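Local coordinates for protein cephalosporin acylase (PDB 2NLZ) that probably hydrolyses amide bonds as an acylase of the gamma-glutamyltranspeptidase family of N-terminal nucleophile hydrolases, its natural substrate being unsettled, at residues D[468-473]-D[529-534]; D[118-123]-D[217-222]; D[263-268]-D[425-430]; D[180-185]-D[384-389]; D[303-308]-D[343-348]. The protein carries 1 engineered substitution. One frame throughout, in Å; residues are numbered along the deposited sequence.

Contact 1 of 5, residues D[468-473]-D[529-534]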
# COMPACT_ATOMS: atom_id res chain seq x y z
N ALA D 468 -9.65 6.03 9.32
CA ALA D 468 -9.39 7.00 8.25
C ALA D 468 -8.23 7.95 8.56
O ALA D 468 -8.11 8.45 9.69
CB ALA D 468 -10.65 7.78 7.93
N PRO D 469 -7.35 8.18 7.56
CA PRO D 469 -6.19 9.07 7.70
C PRO D 469 -6.61 10.48 8.05
O PRO D 469 -7.69 10.91 7.63
CB PRO D 469 -5.54 9.03 6.32
CG PRO D 469 -6.63 8.55 5.39
CD PRO D 469 -7.43 7.59 6.21
N ARG D 470 -5.78 11.18 8.81
CA ARG D 470 -6.19 12.46 9.37
C ARG D 470 -5.28 13.60 8.99
O ARG D 470 -4.08 13.43 8.81
CB ARG D 470 -6.29 12.37 10.90
CG ARG D 470 -7.48 11.54 11.38
CD ARG D 470 -7.39 11.27 12.86
NE ARG D 470 -8.26 10.18 13.28
CZ ARG D 470 -8.12 9.50 14.42
NH1 ARG D 470 -7.13 9.80 15.26
NH2 ARG D 470 -8.96 8.51 14.72
N TRP D 471 -5.88 14.78 8.87
CA TRP D 471 -5.14 16.00 8.70
C TRP D 471 -5.36 16.89 9.91
O TRP D 471 -6.36 16.71 10.63
CB TRP D 471 -5.61 16.73 7.44
CG TRP D 471 -7.08 16.96 7.43
CD1 TRP D 471 -8.03 16.17 6.85
CD2 TRP D 471 -7.78 18.05 8.05
NE1 TRP D 471 -9.28 16.69 7.07
CE2 TRP D 471 -9.15 17.85 7.81
CE3 TRP D 471 -7.38 19.16 8.79
CZ2 TRP D 471 -10.12 18.72 8.28
CZ3 TRP D 471 -8.35 20.03 9.26
CH2 TRP D 471 -9.70 19.81 9.00
N GLN D 472 -4.44 17.82 10.15
CA GLN D 472 -4.67 18.89 11.12
C GLN D 472 -3.93 20.18 10.81
O GLN D 472 -2.74 20.16 10.52
CB GLN D 472 -4.41 18.44 12.56
CG GLN D 472 -2.97 18.25 12.97
CD GLN D 472 -2.85 18.12 14.47
OE1 GLN D 472 -3.40 18.93 15.22
NE2 GLN D 472 -2.13 17.10 14.92
N TRP D 473 -4.66 21.29 10.86
CA TRP D 473 -4.09 22.62 10.65
C TRP D 473 -3.41 23.14 11.92
O TRP D 473 -3.95 22.98 13.01
CB TRP D 473 -5.20 23.58 10.21
CG TRP D 473 -4.85 25.01 10.34
CD1 TRP D 473 -4.15 25.76 9.45
CD2 TRP D 473 -5.17 25.87 11.42
NE1 TRP D 473 -4.02 27.04 9.90
CE2 TRP D 473 -4.64 27.14 11.12
CE3 TRP D 473 -5.85 25.70 12.63
CZ2 TRP D 473 -4.77 28.23 11.98
CZ3 TRP D 473 -5.99 26.78 13.48
CH2 TRP D 473 -5.44 28.03 13.15
N GLU D 529 -10.05 3.83 18.89
CA GLU D 529 -8.82 4.36 18.28
C GLU D 529 -7.79 3.28 17.98
O GLU D 529 -7.27 2.66 18.89
CB GLU D 529 -8.20 5.40 19.21
CG GLU D 529 -6.90 5.97 18.68
CD GLU D 529 -7.07 6.59 17.33
OE1 GLU D 529 -6.46 6.05 16.37
OE2 GLU D 529 -7.84 7.57 17.22
N PRO D 530 -7.48 3.05 16.69
CA PRO D 530 -6.45 2.06 16.39
C PRO D 530 -5.02 2.55 16.68
O PRO D 530 -4.15 1.73 16.95
CB PRO D 530 -6.65 1.79 14.90
CG PRO D 530 -7.29 3.02 14.37
CD PRO D 530 -8.07 3.63 15.48
N ARG D 531 -4.78 3.86 16.68
CA ARG D 531 -3.43 4.39 16.91
C ARG D 531 -2.86 4.21 18.33
O ARG D 531 -1.74 4.65 18.61
CB ARG D 531 -3.37 5.87 16.52
CG ARG D 531 -3.57 6.10 15.05
CD ARG D 531 -3.98 7.53 14.79
NE ARG D 531 -4.47 7.73 13.42
CZ ARG D 531 -5.68 7.39 12.99
NH1 ARG D 531 -6.55 6.82 13.81
NH2 ARG D 531 -6.03 7.62 11.74
N THR D 532 -3.61 3.55 19.21
CA THR D 532 -3.22 3.41 20.60
C THR D 532 -3.75 2.09 21.20
O THR D 532 -4.41 1.32 20.51
CB THR D 532 -3.69 4.64 21.43
OG1 THR D 532 -3.08 4.64 22.72
CG2 THR D 532 -5.20 4.65 21.58
N ASP D 533 -3.40 1.83 22.46
CA ASP D 533 -3.99 0.75 23.26
C ASP D 533 -5.39 1.21 23.57
O ASP D 533 -5.60 2.39 23.80
CB ASP D 533 -3.27 0.57 24.59
CG ASP D 533 -1.78 0.38 24.45
OD1 ASP D 533 -1.35 -0.60 23.81
OD2 ASP D 533 -1.04 1.20 25.03
N GLY D 534 -6.34 0.30 23.60
CA GLY D 534 -7.72 0.70 23.88
C GLY D 534 -8.71 -0.35 23.46
O GLY D 534 -8.34 -1.39 22.87
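A buried salt-bridge network joins the type I beta turn from Glu-529 to Thr-532 to the chain that runs from helix 462-467 into strand 471-473. Glu-529 lies at the centre. The extended chain of Arg-470 reaches it tip to tip, and the guanidinium and carboxylate planes stand 89° apart. Both terminal nitrogens of Arg-470 grip one oxygen end-on. Arg-470 NH2 meets the syn lone pair of Glu-529 OE2 at 2.9 Å. Arg-470 NH1 comes to the same OE2 from above the carboxylate plane, at 3.1 Å. The other oxygen serves the turn itself. Arg-531 NH1 bonds to the syn lone pair of Glu-529 OE1 at 2.7 Å. The backbone N of Arg-531 takes the anti lone pair of Glu-529 OE1 at 2.8 Å. The two guanidiniums stack, with centres 3.5 Å apart and planes at 24°. The carboxylate they share, one oxygen at the edge of each, probably offsets the repulsion of the like charges. Glu-482 adds a second acid, through a salt bridge to Arg-531 NE. A weak bond from Arg-531 NH2 to Ala-468 O, 3.0 Å, also crosses. Glu-529 OE2 is bonded further by Gly-512 N. The result is a buried salt-bridge network in which one carboxylate, shared by two stacked arginines, ties a type I turn to the loop leading into strand 471-473.

Contact 2 of 5, residues D[118-123]-D[217-222]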
# COMPACT_ATOMS: atom_id res chain seq x y z
N THR D 118 -5.59 25.93 37.79
CA THR D 118 -6.96 26.36 38.10
C THR D 118 -7.64 25.27 38.93
O THR D 118 -7.11 24.17 39.02
CB THR D 118 -7.77 26.62 36.81
OG1 THR D 118 -7.90 25.41 36.04
CG2 THR D 118 -7.08 27.66 35.98
N VAL D 119 -8.80 25.56 39.52
CA VAL D 119 -9.45 24.54 40.36
C VAL D 119 -9.83 23.31 39.54
O VAL D 119 -10.47 23.42 38.49
CB VAL D 119 -10.65 25.06 41.26
CG1 VAL D 119 -10.17 26.13 42.20
CG2 VAL D 119 -11.81 25.58 40.45
N PRO D 120 -9.36 22.13 39.98
CA PRO D 120 -9.71 20.86 39.36
C PRO D 120 -11.20 20.59 39.50
O PRO D 120 -11.69 20.39 40.60
CB PRO D 120 -8.93 19.83 40.19
CG PRO D 120 -7.84 20.59 40.82
CD PRO D 120 -8.42 21.94 41.10
N GLY D 121 -11.92 20.59 38.37
CA GLY D 121 -13.36 20.37 38.38
C GLY D 121 -13.89 18.94 38.27
O GLY D 121 -15.08 18.68 38.51
N ALA D 122 -13.01 18.01 37.90
CA ALA D 122 -13.41 16.63 37.61
C ALA D 122 -14.01 15.84 38.77
O ALA D 122 -15.06 15.22 38.60
CB ALA D 122 -12.27 15.84 36.93
N PRO D 123 -13.36 15.85 39.96
CA PRO D 123 -13.99 15.10 41.05
C PRO D 123 -15.43 15.55 41.36
O PRO D 123 -16.29 14.70 41.61
CB PRO D 123 -13.07 15.37 42.24
CG PRO D 123 -11.76 15.69 41.63
CD PRO D 123 -12.09 16.46 40.39
N GLU D 217 -16.92 15.79 48.43
CA GLU D 217 -16.90 16.91 49.37
C GLU D 217 -15.51 17.15 49.98
O GLU D 217 -15.12 18.29 50.24
CB GLU D 217 -17.96 16.72 50.46
CG GLU D 217 -18.68 18.00 50.89
CD GLU D 217 -19.56 18.59 49.80
OE1 GLU D 217 -19.87 17.89 48.81
OE2 GLU D 217 -19.96 19.76 49.94
N SER D 218 -14.77 16.06 50.21
CA SER D 218 -13.46 16.12 50.83
C SER D 218 -12.45 16.87 49.98
O SER D 218 -11.54 17.49 50.51
CB SER D 218 -12.94 14.72 51.09
OG SER D 218 -11.56 14.75 51.40
N PHE D 219 -12.63 16.80 48.66
CA PHE D 219 -11.72 17.41 47.69
C PHE D 219 -11.83 18.94 47.68
O PHE D 219 -10.83 19.63 47.54
CB PHE D 219 -12.00 16.85 46.29
CG PHE D 219 -10.98 17.24 45.25
CD1 PHE D 219 -9.80 16.52 45.11
CD2 PHE D 219 -11.21 18.31 44.38
CE1 PHE D 219 -8.85 16.86 44.13
CE2 PHE D 219 -10.28 18.66 43.42
CZ PHE D 219 -9.09 17.93 43.29
N TYR D 220 -13.06 19.45 47.82
CA TYR D 220 -13.32 20.89 47.66
C TYR D 220 -13.51 21.68 48.95
O TYR D 220 -13.02 22.80 49.08
CB TYR D 220 -14.54 21.09 46.77
CG TYR D 220 -14.36 20.55 45.39
CD1 TYR D 220 -13.59 21.24 44.46
CD2 TYR D 220 -14.95 19.35 45.00
CE1 TYR D 220 -13.42 20.75 43.19
CE2 TYR D 220 -14.78 18.86 43.73
CZ TYR D 220 -14.02 19.57 42.82
OH TYR D 220 -13.85 19.09 41.54
N ARG D 221 -14.24 21.10 49.90
CA ARG D 221 -14.52 21.77 51.16
C ARG D 221 -14.38 20.80 52.33
O ARG D 221 -15.17 20.83 53.28
CB ARG D 221 -15.90 22.45 51.11
CG ARG D 221 -17.02 21.60 50.55
CD ARG D 221 -18.12 22.47 49.96
NE ARG D 221 -17.89 22.77 48.56
CZ ARG D 221 -18.41 22.09 47.54
NH1 ARG D 221 -19.22 21.06 47.76
NH2 ARG D 221 -18.13 22.44 46.30
N GLY D 222 -13.36 19.96 52.26
CA GLY D 222 -13.09 18.97 53.28
C GLY D 222 -11.60 18.84 53.54
O GLY D 222 -10.86 19.81 53.40
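Two prolines and two aromatic rings make the tight part of this contact. Pro-123 lies near the N-terminal end of helix 122-133, and its CG sits over the face of the Phe-219 ring. This is a CH-pi contact, with Pro-123 CG 3.7 Å from the ring centroid and 7° off the normal. Pro-120 meets the same ring at its edge, where its CB is 3.6 Å from Phe-219 CZ. Phe-219 CG is anti to the backbone N, chi1 -170°, which turns the ring toward both prolines. Phe-219 CD2 in turn lies over the centre of the Tyr-220 ring, 3.4 Å above its plane. The hydroxyl of Tyr-220 reaches past to the backbone. Tyr-220 OH donates to a lone pair of Pro-120 O at 2.7 Å, in the carbonyl plane. Tyr-220 OH is also hydrogen-bonded with Gly-124 N, so the phenol joins the loop to the helix. An alanine in place of Phe-219 would remove the ring and would probably leave both prolines, and one face of Tyr-220, poorly packed. The other side of segment 217-222 is looser. Arg-221 and Glu-217 are partly exposed there, and Arg-221 is poorly ordered. Their salt bridge, Arg-221 NH1 to Glu-217 OE2 at 2.6 Å, stays within the short helix and does not reach 118-123. A proline-aromatic CH-pi contact, backed by a tyrosine-to-carbonyl hydrogen bond, thus packs the N-terminal end of helix 122-133 against the short, weakly bonded helix 217-221.

Contact 3 of 5, residues D[263-268]-D[425-430]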
# COMPACT_ATOMS: atom_id res chain seq x y z
N ARG D 263 -28.11 16.41 13.90
CA ARG D 263 -27.67 17.52 14.73
C ARG D 263 -26.39 17.16 15.48
O ARG D 263 -26.31 16.13 16.17
CB ARG D 263 -28.77 17.98 15.69
CG ARG D 263 -29.98 18.57 14.99
CD ARG D 263 -30.73 19.55 15.88
NE ARG D 263 -30.08 20.86 15.96
CZ ARG D 263 -30.34 21.88 15.15
NH1 ARG D 263 -31.24 21.76 14.19
NH2 ARG D 263 -29.70 23.03 15.29
N VAL D 264 -25.38 18.01 15.31
CA VAL D 264 -24.08 17.83 15.95
C VAL D 264 -24.01 18.66 17.23
O VAL D 264 -24.12 19.89 17.19
CB VAL D 264 -22.94 18.24 15.00
CG1 VAL D 264 -21.60 17.89 15.61
CG2 VAL D 264 -23.09 17.55 13.68
N TRP D 265 -23.84 17.99 18.37
CA TRP D 265 -23.87 18.67 19.66
C TRP D 265 -22.48 18.86 20.28
O TRP D 265 -21.62 17.97 20.20
CB TRP D 265 -24.75 17.91 20.63
CG TRP D 265 -26.16 17.82 20.19
CD1 TRP D 265 -26.71 16.84 19.42
CD2 TRP D 265 -27.21 18.74 20.49
NE1 TRP D 265 -28.05 17.10 19.22
CE2 TRP D 265 -28.38 18.26 19.87
CE3 TRP D 265 -27.29 19.93 21.23
CZ2 TRP D 265 -29.62 18.92 19.95
CZ3 TRP D 265 -28.51 20.59 21.32
CH2 TRP D 265 -29.66 20.08 20.68
N GLU D 266 -22.28 20.02 20.88
CA GLU D 266 -21.09 20.30 21.66
C GLU D 266 -21.51 21.01 22.96
O GLU D 266 -22.61 21.57 23.04
CB GLU D 266 -20.14 21.21 20.87
CG GLU D 266 -19.64 20.66 19.54
CD GLU D 266 -18.51 19.64 19.66
OE1 GLU D 266 -17.87 19.56 20.73
OE2 GLU D 266 -18.28 18.92 18.67
N ILE D 267 -20.64 20.98 23.96
CA ILE D 267 -20.74 21.87 25.11
C ILE D 267 -20.53 23.31 24.64
O ILE D 267 -19.64 23.56 23.82
CB ILE D 267 -19.65 21.52 26.16
CG1 ILE D 267 -19.85 20.10 26.71
CG2 ILE D 267 -19.57 22.58 27.27
CD1 ILE D 267 -21.22 19.82 27.33
N PRO D 268 -21.37 24.25 25.12
CA PRO D 268 -21.23 25.69 24.84
C PRO D 268 -19.95 26.29 25.42
O PRO D 268 -19.34 25.69 26.29
CB PRO D 268 -22.46 26.29 25.54
CG PRO D 268 -22.78 25.34 26.59
CD PRO D 268 -22.54 24.00 25.98
N PHE D 425 -21.73 14.91 20.80
CA PHE D 425 -22.86 14.00 20.66
C PHE D 425 -23.58 14.19 19.34
O PHE D 425 -23.74 15.31 18.87
CB PHE D 425 -23.85 14.18 21.81
CG PHE D 425 -24.62 12.93 22.15
CD1 PHE D 425 -24.18 12.11 23.18
CD2 PHE D 425 -25.78 12.59 21.45
CE1 PHE D 425 -24.88 10.95 23.50
CE2 PHE D 425 -26.48 11.43 21.77
CZ PHE D 425 -26.03 10.62 22.80
N LEU D 426 -24.01 13.08 18.75
CA LEU D 426 -24.75 13.11 17.50
C LEU D 426 -26.19 12.61 17.66
O LEU D 426 -26.46 11.64 18.38
CB LEU D 426 -24.01 12.31 16.42
CG LEU D 426 -24.49 12.46 14.96
CD1 LEU D 426 -24.55 13.91 14.51
CD2 LEU D 426 -23.60 11.65 14.01
N THR D 427 -27.09 13.28 16.95
CA THR D 427 -28.54 13.14 17.11
C THR D 427 -29.22 13.28 15.74
O THR D 427 -28.75 14.01 14.88
CB THR D 427 -29.02 14.21 18.12
OG1 THR D 427 -28.99 13.65 19.44
CG2 THR D 427 -30.40 14.76 17.82
N LYS D 428 -30.32 12.55 15.53
CA LYS D 428 -31.11 12.70 14.31
C LYS D 428 -32.61 12.66 14.61
O LYS D 428 -33.13 11.63 15.04
CB LYS D 428 -30.75 11.63 13.28
CG LYS D 428 -31.45 11.74 11.94
CD LYS D 428 -31.13 10.53 11.06
CE LYS D 428 -31.96 10.52 9.77
NZ LYS D 428 -31.60 11.62 8.85
N ASN D 429 -33.29 13.79 14.36
CA ASN D 429 -34.74 13.93 14.58
C ASN D 429 -35.16 13.63 16.01
O ASN D 429 -36.07 12.82 16.23
CB ASN D 429 -35.55 13.05 13.61
CG ASN D 429 -35.30 13.38 12.15
OD1 ASN D 429 -35.04 14.53 11.79
ND2 ASN D 429 -35.38 12.37 11.30
N ASP D 430 -34.48 14.26 16.96
CA ASP D 430 -34.70 14.04 18.41
C ASP D 430 -34.58 12.56 18.86
O ASP D 430 -35.16 12.14 19.86
CB ASP D 430 -36.02 14.68 18.88
CG ASP D 430 -36.03 14.96 20.38
OD1 ASP D 430 -34.97 15.31 20.94
OD2 ASP D 430 -37.11 14.83 21.00
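Four backbone hydrogen bonds pair Arg-263 with Thr-427 and Trp-265 with Phe-425. The bond from Arg-263 N to Thr-427 O is 2.7 Å and nearly straight, at 174°. Thr-427 N returns to Arg-263 O at 3.1 Å, less straight. Trp-265 N gives to Phe-425 O at 2.7 Å, nearly along the C=O axis. Phe-425 N gives to Trp-265 O at 3.1 Å. Val-264 and Leu-426 form the non-hydrogen-bonded pair between them. Their backbones bond outward, Val-264 to Ile-257 and Leu-426 to Ile-433 and Gly-434. The strands run antiparallel at 150°, within the central beta layers expected of the Ntn-hydrolase sandwich. Helix 274-283 covers the Val-264 face, through Leu-277. Phe-425, on the other face, packs on Leu-75 and Trp-77 of strand 71-78. The indole of Trp-265 also lies on that face and crosses obliquely to Thr-427, NE1 being 3.2 Å from Thr-427 CB. Phe-425 O lies at the indole edge, in its plane. An alanine in place of Trp-265 would remove the indole and would probably leave the side chain of Thr-427 less covered. Val-264 CG2 touches Leu-426 CD1 at 4.0 Å. Arg-263 bends away from the partner strand, and its NE bonds to Ser-256 OG.

Contact 4 of 5, residues D[180-185]-D[384-389]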
# COMPACT_ATOMS: atom_id res chain seq x y z
N GLN D 180 8.98 17.70 43.57
CA GLN D 180 9.42 16.48 44.24
C GLN D 180 8.32 15.42 44.40
O GLN D 180 8.57 14.26 44.11
CB GLN D 180 10.11 16.80 45.58
CG GLN D 180 10.87 15.62 46.20
CD GLN D 180 12.00 15.12 45.31
OE1 GLN D 180 12.74 15.91 44.73
NE2 GLN D 180 12.14 13.80 45.22
N PRO D 181 7.10 15.81 44.86
CA PRO D 181 6.09 14.77 45.02
C PRO D 181 5.70 14.08 43.71
O PRO D 181 5.28 12.93 43.74
CB PRO D 181 4.89 15.53 45.60
CG PRO D 181 5.48 16.72 46.23
CD PRO D 181 6.57 17.12 45.30
N TRP D 182 5.86 14.78 42.59
CA TRP D 182 5.67 14.18 41.27
C TRP D 182 6.67 13.06 41.02
O TRP D 182 6.30 11.99 40.54
CB TRP D 182 5.81 15.23 40.16
CG TRP D 182 5.43 14.72 38.80
CD1 TRP D 182 4.22 14.87 38.18
CD2 TRP D 182 6.26 13.98 37.88
NE1 TRP D 182 4.24 14.27 36.94
CE2 TRP D 182 5.48 13.71 36.73
CE3 TRP D 182 7.58 13.51 37.92
CZ2 TRP D 182 5.97 13.01 35.64
CZ3 TRP D 182 8.07 12.81 36.83
CH2 TRP D 182 7.27 12.56 35.71
N PHE D 183 7.93 13.30 41.34
CA PHE D 183 8.95 12.28 41.23
C PHE D 183 8.73 11.15 42.23
O PHE D 183 9.02 10.00 41.94
CB PHE D 183 10.35 12.87 41.41
CG PHE D 183 10.79 13.76 40.27
CD1 PHE D 183 11.30 13.22 39.10
CD2 PHE D 183 10.69 15.14 40.38
CE1 PHE D 183 11.70 14.03 38.06
CE2 PHE D 183 11.09 15.96 39.34
CZ PHE D 183 11.59 15.41 38.17
N ASP D 184 8.21 11.47 43.41
CA ASP D 184 7.94 10.45 44.43
C ASP D 184 6.78 9.55 44.02
O ASP D 184 6.81 8.34 44.26
CB ASP D 184 7.67 11.10 45.79
CG ASP D 184 8.90 11.76 46.38
OD1 ASP D 184 10.03 11.43 45.97
OD2 ASP D 184 8.72 12.62 47.26
N THR D 185 5.77 10.15 43.38
CA THR D 185 4.55 9.46 42.95
C THR D 185 4.70 8.73 41.62
O THR D 185 4.32 7.56 41.51
CB THR D 185 3.39 10.46 42.83
OG1 THR D 185 3.22 11.13 44.08
CG2 THR D 185 2.09 9.77 42.43
N GLY D 384 2.71 19.65 37.03
CA GLY D 384 3.82 19.05 37.77
C GLY D 384 3.65 19.13 39.27
O GLY D 384 4.37 18.46 40.03
N VAL D 385 2.70 19.95 39.70
CA VAL D 385 2.35 20.03 41.10
C VAL D 385 1.54 18.81 41.47
O VAL D 385 0.45 18.59 40.96
CB VAL D 385 1.56 21.30 41.41
CG1 VAL D 385 1.26 21.39 42.91
CG2 VAL D 385 2.34 22.51 40.97
N VAL D 386 2.11 17.98 42.34
CA VAL D 386 1.37 16.88 42.92
C VAL D 386 1.34 17.13 44.41
O VAL D 386 2.38 17.29 45.03
CB VAL D 386 2.04 15.53 42.61
CG1 VAL D 386 1.28 14.40 43.28
CG2 VAL D 386 2.10 15.29 41.11
N VAL D 387 0.13 17.21 44.97
CA VAL D 387 -0.04 17.38 46.42
C VAL D 387 0.49 16.11 47.06
O VAL D 387 0.05 15.02 46.71
CB VAL D 387 -1.52 17.65 46.79
CG1 VAL D 387 -1.68 17.84 48.29
CG2 VAL D 387 -2.04 18.87 46.04
N PRO D 388 1.48 16.24 47.96
CA PRO D 388 2.29 15.11 48.42
C PRO D 388 1.48 14.00 49.08
O PRO D 388 0.55 14.26 49.85
CB PRO D 388 3.25 15.75 49.43
CG PRO D 388 2.58 17.02 49.84
CD PRO D 388 1.88 17.49 48.61
N GLY D 389 1.84 12.75 48.77
CA GLY D 389 1.21 11.57 49.36
C GLY D 389 -0.24 11.33 49.00
O GLY D 389 -0.86 10.39 49.51
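The Trp-182 indole carries Phe-183 CG at its edge, in plane. The rings of Phe-381 and Trp-174 meet the indole edge-to-face. Val-386 CG2 comes to the indole obliquely, 3.6 Å from Trp-182 CD1. The neighbouring Phe-183 ring has Trp-182 CE3 over one face, 3.9 Å above its plane and toward the rim. Lys-171 makes a cation-pi contact with Phe-183. Trp-182 CG is anti to the backbone N, chi1 -171°, and Trp-182 CB lies 3.5 Å from Gly-384 O. Val-386 is the main wedge from segment 384-389. Its CB faces the helix backbone, and its two methyls part. CG2 goes to the indole, while Val-386 CG1 meets Thr-185 OG1 tip to tip at 3.9 Å. Pro-181 CB lies 3.1 Å from Val-386 O. Beside it, the rings of Pro-181 and Pro-388 lie side by side and point the same way, with Pro-181 CG 4.0 Å from Pro-388 CB. The hydroxyl of Thr-185 is turned inward and donates to Pro-181 O at 2.8 Å. No polar bond links the two segments; that hydroxyl is used within its own helix. Carbon packing, partly against carbonyl oxygens, joins the helix to segment 384-389, so the fit rests on shape.

Contact 5 of 5, residues D[303-308]-D[343-348]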
# COMPACT_ATOMS: atom_id res chain seq x y z
N ALA D 303 -12.52 25.59 5.72
CA ALA D 303 -13.62 25.87 6.66
C ALA D 303 -13.15 25.80 8.10
O ALA D 303 -13.44 26.69 8.92
CB ALA D 303 -14.78 24.90 6.44
N MET D 304 -12.40 24.75 8.41
CA MET D 304 -11.84 24.57 9.73
C MET D 304 -11.00 25.78 10.10
O MET D 304 -11.14 26.32 11.19
CB MET D 304 -11.02 23.28 9.82
CG MET D 304 -10.40 23.00 11.20
SD MET D 304 -11.52 23.28 12.59
CE MET D 304 -12.74 22.00 12.34
N LYS D 305 -10.14 26.19 9.17
CA LYS D 305 -9.24 27.31 9.39
C LYS D 305 -9.99 28.57 9.81
O LYS D 305 -9.65 29.17 10.82
CB LYS D 305 -8.37 27.57 8.16
CG LYS D 305 -7.10 26.74 8.15
CD LYS D 305 -6.58 26.53 6.74
CE LYS D 305 -5.94 27.79 6.18
NZ LYS D 305 -5.60 27.61 4.73
N LEU D 306 -11.02 28.94 9.06
CA LEU D 306 -11.77 30.16 9.35
C LEU D 306 -12.44 30.12 10.72
O LEU D 306 -12.37 31.08 11.49
CB LEU D 306 -12.79 30.45 8.26
CG LEU D 306 -12.21 30.63 6.85
CD1 LEU D 306 -13.24 30.29 5.77
CD2 LEU D 306 -11.62 32.04 6.66
N ALA D 307 -13.06 28.98 11.01
CA ALA D 307 -13.75 28.76 12.27
C ALA D 307 -12.80 28.78 13.47
O ALA D 307 -13.17 29.26 14.55
CB ALA D 307 -14.49 27.43 12.22
N PHE D 308 -11.59 28.26 13.29
CA PHE D 308 -10.68 28.11 14.40
C PHE D 308 -10.13 29.45 14.87
O PHE D 308 -9.94 29.67 16.08
CB PHE D 308 -9.54 27.14 14.07
CG PHE D 308 -9.19 26.20 15.20
CD1 PHE D 308 -8.90 26.68 16.46
CD2 PHE D 308 -9.14 24.83 14.98
CE1 PHE D 308 -8.58 25.82 17.51
CE2 PHE D 308 -8.82 23.95 16.02
CZ PHE D 308 -8.54 24.44 17.29
N GLU D 343 -9.98 29.12 -4.40
CA GLU D 343 -9.31 27.96 -4.94
C GLU D 343 -7.90 27.84 -4.36
O GLU D 343 -7.36 26.74 -4.24
CB GLU D 343 -9.25 28.02 -6.47
CG GLU D 343 -9.03 26.66 -7.12
CD GLU D 343 -9.01 26.73 -8.64
OE1 GLU D 343 -9.39 27.77 -9.20
OE2 GLU D 343 -8.62 25.72 -9.26
N GLN D 344 -7.32 28.98 -3.99
CA GLN D 344 -6.02 29.00 -3.35
C GLN D 344 -6.17 28.96 -1.84
O GLN D 344 -7.17 29.41 -1.30
CB GLN D 344 -5.23 30.25 -3.77
CG GLN D 344 -4.52 30.13 -5.12
CD GLN D 344 -3.40 29.10 -5.11
OE1 GLN D 344 -2.47 29.17 -4.31
NE2 GLN D 344 -3.48 28.14 -6.03
N ALA D 345 -5.17 28.40 -1.16
CA ALA D 345 -5.19 28.25 0.29
C ALA D 345 -5.06 29.59 0.98
O ALA D 345 -4.04 30.26 0.87
CB ALA D 345 -4.09 27.32 0.73
N LEU D 346 -6.11 29.97 1.71
CA LEU D 346 -6.17 31.27 2.36
C LEU D 346 -5.30 31.37 3.62
O LEU D 346 -4.96 30.36 4.22
CB LEU D 346 -7.63 31.63 2.70
CG LEU D 346 -8.47 30.64 3.52
CD1 LEU D 346 -8.41 30.92 5.01
CD2 LEU D 346 -9.91 30.60 3.05
N THR D 347 -4.93 32.59 3.99
CA THR D 347 -4.33 32.86 5.29
C THR D 347 -5.49 33.24 6.20
O THR D 347 -6.23 34.17 5.90
CB THR D 347 -3.29 34.01 5.20
OG1 THR D 347 -2.39 33.76 4.12
CG2 THR D 347 -2.49 34.14 6.49
N PRO D 348 -5.68 32.50 7.31
CA PRO D 348 -6.92 32.61 8.08
C PRO D 348 -6.97 33.79 9.05
O PRO D 348 -6.04 33.98 9.84
CB PRO D 348 -6.99 31.28 8.82
CG PRO D 348 -5.57 30.87 9.00
CD PRO D 348 -4.75 31.52 7.92
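Loop 343-348 packs against helix 294-314, in a helix-to-loop contact that Trp-473 of strand 471-473 also borders. Lys-305 and Leu-306 face it from one turn of the helix. Lys-305 points toward the loop and reaches Leu-346 tip to tip. Its chain runs out and then bends at chi3, 74°, which brings the amine to the loop backbone. Lys-305 NZ donates to a lone pair of Leu-346 O at 2.9 Å, in the carbonyl plane. The same amine forms a salt bridge with Glu-302 OE1, and Glu-302 OE2 accepts from Leu-346 N. One acid of the helix thus joins the lysine to the loop and probably balances its charge in a buried setting. The aliphatic part of Lys-305 lies along Pro-348, with CB to CB of that pair at 4.0 Å. Pro-348 CB is also 3.9 Å from Lys-305 O. Leu-306 is set at about a right angle to Leu-346. Leu-346 CG sits between its backbone N and carbonyl carbon, chi1 54°, and the side chain points to the helix. Its CD1 fits between the two helix residues. Leu-346 CD1 lies 4.2 Å from Lys-305 CE, on the lysine side. On the other side, Leu-346 CD1 touches one branch of Leu-306, its CD2, at 3.8 Å.

Overall arrangement
Contacts 1 and 5 touch, although their centres are 22 Å apart. Trp-473 CD1 packs on Lys-305 CG at 3.4 Å, and Trp-471 CH2 on Met-304 CB at 3.8 Å. Strand 471-473 thus runs from the charge network of contact 1 to the helix of contact 5. Contacts 2 and 4 form a second group, with centres 18 Å apart and nearest atoms about 7 Å apart. Their segments alternate along the chain. Contact 3 lies across the chain's centre from contact 4, 40 Å between centres, and comes within about 9 Å of contact 5 by nearest atoms. Contacts 1 and 2 also lie on opposite sides of that centre, 33 Å between their own centres.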